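Local coordinates for hypothetical protein Atu1540 (Agrobacterium tumefaciens str. C58, PDB 2HWJ) that is of unknown function but probably belongs to the ParB-like nuclease superfamily, at residues A[22-28]-A[132-138]; A[139-143]-A[181-186]. All coordinates share one frame; numbering follows the deposited sequence.

Contact 1: A[22-28]-A[132-138]; sequences IAVGFRE and EDDPFRS
D133 points its CG opposite its own backbone N (chi1 176°) while F26 carries its CG opposite the carbonyl carbon, and together these torsions stack the D133 carboxylate on the F26 ring with their planes 10° apart. D133 CB lies over the middle of the ring, 3.5 Å from the F26 centroid, a CH-pi contact. In the same pose D133 OD1 accepts the F26 N-H from above the carboxylate plane, in a 2.8 Å bond that is nearly straight at 173°. G25 is the N-cap residue of helix 26-37, and the N-H of the next residue, F26, is bound by this carboxylate from across the contact. A water bridges the same region: it donates to D133 OD1, accepts from R27 N and also bonds S138 OG.

Next to this contact the backbones pair as short parallel strands. E132 N donates to I22 O at 2.9 Å and V24 N to E132 O at 2.9 Å; D134 N also points to V24 O, though that distance is too short to be relied on. A23 and E132 share one face of the pair, V24 and D133 the other. I22 CG2 runs alongside the E132 carboxylate, 3.6 Å from E132 OE1, while E132 OE2 accepts from A114 N. D134 N-caps helix 135-146, its OD1 taking weak bonds from F136 N and R137 N; R166 adds a salt bridge to that oxygen. R137 NH1 meets E28 OE1 at 2.7 Å, a salt bridge whose hydrogen bond is weak because it is strongly bent; the carboxylate and guanidinium planes are steeply inclined to each other. Within the putative ParB-like nuclease region, this is a two-stranded parallel sheet in which each strand leads almost directly into a helix.

Contact 2: A[139-143]-A[181-186]; sequences LAGAL and ALAEAM
L139, L143 and A185 interlock where helices 135-146 and 178-189 pack against each other, an apolar helix-helix interface built mainly of leucines and alanines from both helices. The short segments cross at -64°, with their axes 9.8 Å apart at closest approach and no hydrogen bond between them. L139 and L143, one turn apart, form two bumps on the first helix. A185 CB sits in the notch between the two leucines, 4.2 Å from L139 CD2 and 4.0 Å from L143 CG. L139 holds its CG opposite the backbone N (chi1 -171°), which extends CD1 across to the second helix, where it rests on the backbone between A181 and L182, 3.7 Å from L182 CA, with A181 CB close by. The fit is answered from the other side by L182, whose branched end lies against the first helix beside A142 and L143, its CD2 4.0 Å from L143 CA. Helix 157-166 adds L165, which touches both L139 and A185, and W161, which packs on L143. At the margin of the interface, L143 CD2 approaches the SE atom of selenomethionine M186 at 4.4 Å.

Overall arrangement
Helix 135-146 ties the two contacts together. Its first turn belongs to contact 1 and the turn that follows to contact 2; the centres of the two contacts are about 13 Å apart. Both segments of contact 1 precede those of contact 2 in the sequence. Contact 1 is the more central, about 8 Å from the chain centre against about 17 Å for contact 2. They meet directly where E28 OE2 packs on G141 CA at 4.2 Å, and helix 157-166 touches residues of both. Helix 135-146 thus links the short parallel strand pair to the late helix 178-189, joining an early part of the chain to its C-terminal helices.

Contact 1: A[22-28]-A[132-138]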
loop_
_atom_site.group_PDB
_atom_site.type_symbol
_atom_site.label_atom_id
_atom_site.label_comp_id
_atom_site.label_asym_id
_atom_site.label_seq_id
_atom_site.Cartn_x
_atom_site.Cartn_y
_atom_site.Cartn_z
ATOM N N ILE A 22 -23.122 -5.825 2.143
ATOM C CA ILE A 22 -24.539 -6.039 1.979
ATOM C C ILE A 22 -24.797 -7.032 0.879
ATOM O O ILE A 22 -25.760 -7.782 0.955
ATOM C CB ILE A 22 -25.195 -4.702 1.716
ATOM C CG1 ILE A 22 -25.078 -3.880 2.984
ATOM C CG2 ILE A 22 -26.655 -4.869 1.466
ATOM C CD1 ILE A 22 -25.393 -2.523 2.836
ATOM N N ALA A 23 -23.903 -7.104 -0.119
ATOM C CA ALA A 23 -24.218 -7.874 -1.344
ATOM C C ALA A 23 -23.093 -8.739 -1.835
ATOM O O ALA A 23 -21.970 -8.507 -1.467
ATOM C CB ALA A 23 -24.781 -6.989 -2.459
ATOM N N VAL A 24 -23.438 -9.772 -2.607
ATOM C CA VAL A 24 -22.489 -10.597 -3.338
ATOM C C VAL A 24 -23.197 -11.014 -4.622
ATOM O O VAL A 24 -24.404 -10.777 -4.791
ATOM C CB VAL A 24 -22.143 -11.895 -2.584
ATOM C CG1 VAL A 24 -21.276 -11.642 -1.370
ATOM C CG2 VAL A 24 -23.466 -12.667 -2.157
ATOM N N GLY A 25 -22.467 -11.654 -5.528
ATOM C CA GLY A 25 -23.002 -12.064 -6.809
ATOM C C GLY A 25 -23.344 -13.516 -6.634
ATOM O O GLY A 25 -22.476 -14.355 -6.464
ATOM N N PHE A 26 -24.630 -13.826 -6.663
ATOM C CA PHE A 26 -25.081 -15.141 -6.370
ATOM C C PHE A 26 -24.583 -16.055 -7.418
ATOM O O PHE A 26 -24.379 -17.226 -7.121
ATOM C CB PHE A 26 -26.581 -15.156 -6.362
ATOM C CG PHE A 26 -27.160 -14.753 -5.064
ATOM C CD1 PHE A 26 -28.500 -14.999 -4.788
ATOM C CD2 PHE A 26 -26.357 -14.095 -4.101
ATOM C CE1 PHE A 26 -29.026 -14.599 -3.567
ATOM C CE2 PHE A 26 -26.869 -13.692 -2.871
ATOM C CZ PHE A 26 -28.178 -13.934 -2.583
ATOM N N ARG A 27 -24.383 -15.565 -8.645
ATOM C CA ARG A 27 -23.836 -16.462 -9.672
ATOM C C ARG A 27 -22.472 -17.025 -9.228
ATOM O O ARG A 27 -22.197 -18.199 -9.439
ATOM C CB ARG A 27 -23.713 -15.777 -11.045
ATOM C CG ARG A 27 -24.313 -16.573 -12.174
ATOM C CD ARG A 27 -23.889 -16.093 -13.556
ATOM N NE ARG A 27 -22.497 -16.448 -13.834
ATOM C CZ ARG A 27 -22.085 -17.220 -14.852
ATOM N NH1 ARG A 27 -22.984 -17.732 -15.710
ATOM N NH2 ARG A 27 -20.767 -17.474 -15.002
ATOM N N GLU A 28 -21.619 -16.163 -8.634
ATOM C CA GLU A 28 -20.290 -16.539 -8.181
ATOM C C GLU A 28 -20.508 -17.552 -7.037
ATOM O O GLU A 28 -19.942 -18.673 -7.083
ATOM C CB GLU A 28 -19.491 -15.291 -7.742
ATOM C CG GLU A 28 -17.915 -15.471 -7.538
ATOM C CD GLU A 28 -17.026 -14.120 -7.805
ATOM O OE1 GLU A 28 -17.556 -12.975 -7.598
ATOM O OE2 GLU A 28 -15.808 -14.174 -8.183
ATOM N N GLU A 132 -27.569 -9.858 -0.026
ATOM C CA GLU A 132 -28.323 -9.518 -1.233
ATOM C C GLU A 132 -27.544 -9.900 -2.474
ATOM O O GLU A 132 -26.303 -9.981 -2.442
ATOM C CB GLU A 132 -28.516 -8.021 -1.297
ATOM C CG GLU A 132 -29.502 -7.535 -0.335
ATOM C CD GLU A 132 -29.659 -5.992 -0.328
ATOM O OE1 GLU A 132 -30.172 -5.444 0.711
ATOM O OE2 GLU A 132 -29.309 -5.331 -1.352
ATOM N N ASP A 133 -28.245 -10.080 -3.596
ATOM C CA ASP A 133 -27.574 -10.566 -4.807
ATOM C C ASP A 133 -27.244 -9.372 -5.593
ATOM O O ASP A 133 -28.183 -8.691 -6.011
ATOM C CB ASP A 133 -28.482 -11.491 -5.594
ATOM C CG ASP A 133 -27.877 -11.967 -6.945
ATOM O OD1 ASP A 133 -26.640 -11.985 -7.200
ATOM O OD2 ASP A 133 -28.687 -12.380 -7.803
ATOM N N ASP A 134 -25.944 -9.080 -5.789
ATOM C CA ASP A 134 -25.614 -8.051 -6.769
ATOM C C ASP A 134 -25.168 -8.644 -8.142
ATOM O O ASP A 134 -24.057 -9.097 -8.335
ATOM C CB ASP A 134 -24.773 -6.924 -6.208
ATOM C CG ASP A 134 -24.252 -5.924 -7.307
ATOM O OD1 ASP A 134 -24.715 -6.020 -8.493
ATOM O OD2 ASP A 134 -23.355 -5.032 -6.996
ATOM N N PRO A 135 -26.087 -8.660 -9.113
ATOM C CA PRO A 135 -25.728 -9.364 -10.356
ATOM C C PRO A 135 -24.586 -8.677 -11.071
ATOM O O PRO A 135 -23.823 -9.339 -11.769
ATOM C CB PRO A 135 -27.030 -9.343 -11.205
ATOM C CG PRO A 135 -27.886 -8.178 -10.587
ATOM C CD PRO A 135 -27.472 -8.116 -9.106
ATOM N N PHE A 136 -24.403 -7.377 -10.906
ATOM C CA PHE A 136 -23.164 -6.804 -11.514
ATOM C C PHE A 136 -21.925 -7.234 -10.792
ATOM O O PHE A 136 -20.846 -7.325 -11.419
ATOM C CB PHE A 136 -23.227 -5.291 -11.757
ATOM C CG PHE A 136 -24.232 -4.947 -12.796
ATOM C CD1 PHE A 136 -25.574 -4.696 -12.429
ATOM C CD2 PHE A 136 -23.903 -5.031 -14.165
ATOM C CE1 PHE A 136 -26.545 -4.466 -13.392
ATOM C CE2 PHE A 136 -24.890 -4.796 -15.157
ATOM C CZ PHE A 136 -26.212 -4.497 -14.757
ATOM N N ARG A 137 -22.060 -7.550 -9.500
ATOM C CA ARG A 137 -20.912 -8.095 -8.867
ATOM C C ARG A 137 -20.481 -9.404 -9.577
ATOM O O ARG A 137 -19.251 -9.654 -9.725
ATOM C CB ARG A 137 -21.171 -8.280 -7.410
ATOM C CG ARG A 137 -20.046 -8.909 -6.690
ATOM C CD ARG A 137 -18.841 -8.069 -6.767
ATOM N NE ARG A 137 -17.748 -8.701 -6.074
ATOM C CZ ARG A 137 -17.070 -9.744 -6.563
ATOM N NH1 ARG A 137 -17.408 -10.259 -7.741
ATOM N NH2 ARG A 137 -16.079 -10.292 -5.866
ATOM N N SER A 138 -21.445 -10.229 -10.040
ATOM C CA SER A 138 -21.088 -11.513 -10.675
ATOM C C SER A 138 -20.487 -11.271 -12.017
ATOM O O SER A 138 -19.546 -11.954 -12.450
ATOM C CB SER A 138 -22.286 -12.359 -10.918
ATOM O OG SER A 138 -22.864 -12.770 -9.725
HETATM O O HOH W 1 -25.490 -12.789 -9.224
#

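Contact 2: A[139-143]-A[181-186]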
loop_
_atom_site.group_PDB
_atom_site.type_symbol
_atom_site.label_atom_id
_atom_site.label_comp_id
_atom_site.label_asym_id
_atom_site.label_seq_id
_atom_site.Cartn_x
_atom_site.Cartn_y
_atom_site.Cartn_z
ATOM N N LEU A 139 -21.077 -10.314 -12.712
ATOM C CA LEU A 139 -20.563 -9.949 -14.012
ATOM C C LEU A 139 -19.117 -9.462 -13.880
ATOM O O LEU A 139 -18.264 -9.980 -14.579
ATOM C CB LEU A 139 -21.425 -8.870 -14.662
ATOM C CG LEU A 139 -21.023 -8.622 -16.121
ATOM C CD1 LEU A 139 -21.277 -9.839 -17.031
ATOM C CD2 LEU A 139 -21.655 -7.401 -16.680
ATOM N N ALA A 140 -18.857 -8.505 -12.968
ATOM C CA ALA A 140 -17.530 -8.026 -12.732
ATOM C C ALA A 140 -16.575 -9.198 -12.350
ATOM O O ALA A 140 -15.447 -9.260 -12.815
ATOM C CB ALA A 140 -17.538 -6.938 -11.714
ATOM N N GLY A 141 -17.026 -10.164 -11.568
ATOM C CA GLY A 141 -16.147 -11.343 -11.246
ATOM C C GLY A 141 -15.786 -12.065 -12.528
ATOM O O GLY A 141 -14.604 -12.360 -12.791
ATOM N N ALA A 142 -16.783 -12.291 -13.381
ATOM C CA ALA A 142 -16.622 -13.227 -14.466
ATOM C C ALA A 142 -15.722 -12.548 -15.437
ATOM O O ALA A 142 -14.880 -13.215 -16.055
ATOM C CB ALA A 142 -17.906 -13.507 -15.089
ATOM N N LEU A 143 -15.854 -11.219 -15.512
ATOM C CA LEU A 143 -15.063 -10.369 -16.391
ATOM C C LEU A 143 -13.619 -10.552 -16.088
ATOM O O LEU A 143 -12.791 -10.665 -16.998
ATOM C CB LEU A 143 -15.328 -8.917 -16.090
ATOM C CG LEU A 143 -15.325 -7.769 -17.087
ATOM C CD1 LEU A 143 -14.975 -6.474 -16.360
ATOM C CD2 LEU A 143 -14.409 -7.973 -18.203
ATOM N N ALA A 181 -23.915 -10.399 -21.895
ATOM C CA ALA A 181 -23.573 -9.278 -21.031
ATOM C C ALA A 181 -22.059 -9.276 -20.791
ATOM O O ALA A 181 -21.462 -8.210 -20.649
ATOM C CB ALA A 181 -24.321 -9.327 -19.725
ATOM N N LEU A 182 -21.453 -10.461 -20.786
ATOM C CA LEU A 182 -20.063 -10.594 -20.470
ATOM C C LEU A 182 -19.321 -10.059 -21.663
ATOM O O LEU A 182 -18.351 -9.308 -21.527
ATOM C CB LEU A 182 -19.718 -12.079 -20.300
ATOM C CG LEU A 182 -18.592 -12.465 -19.371
ATOM C CD1 LEU A 182 -18.026 -13.826 -19.739
ATOM C CD2 LEU A 182 -17.510 -11.390 -19.323
ATOM N N ALA A 183 -19.832 -10.419 -22.844
ATOM C CA ALA A 183 -19.202 -10.029 -24.117
ATOM C C ALA A 183 -19.180 -8.510 -24.238
ATOM O O ALA A 183 -18.189 -7.936 -24.680
ATOM C CB ALA A 183 -19.905 -10.730 -25.375
ATOM N N GLU A 184 -20.258 -7.870 -23.808
ATOM C CA GLU A 184 -20.285 -6.429 -23.764
ATOM C C GLU A 184 -19.259 -5.855 -22.812
ATOM O O GLU A 184 -18.542 -4.926 -23.185
ATOM C CB GLU A 184 -21.689 -5.903 -23.449
ATOM C CG GLU A 184 -22.375 -5.558 -24.742
ATOM C CD GLU A 184 -23.208 -4.247 -24.712
ATOM O OE1 GLU A 184 -22.981 -3.358 -23.807
ATOM O OE2 GLU A 184 -24.079 -4.115 -25.649
ATOM N N ALA A 185 -19.209 -6.413 -21.611
ATOM C CA ALA A 185 -18.328 -5.963 -20.582
ATOM C C ALA A 185 -16.887 -6.027 -21.053
ATOM O O ALA A 185 -16.027 -5.129 -20.805
ATOM C CB ALA A 185 -18.487 -6.860 -19.353
HETATM N N MSE A 186 -16.621 -7.129 -21.734
HETATM C CA MSE A 186 -15.316 -7.366 -22.315
HETATM C C MSE A 186 -14.968 -6.291 -23.390
HETATM O O MSE A 186 -13.843 -5.777 -23.429
HETATM C CB MSE A 186 -15.282 -8.791 -22.823
HETATM C CG MSE A 186 -14.002 -9.222 -23.373
HETATM SE SE MSE A 186 -12.543 -9.021 -22.090
HETATM C CE MSE A 186 -11.110 -9.860 -23.215
#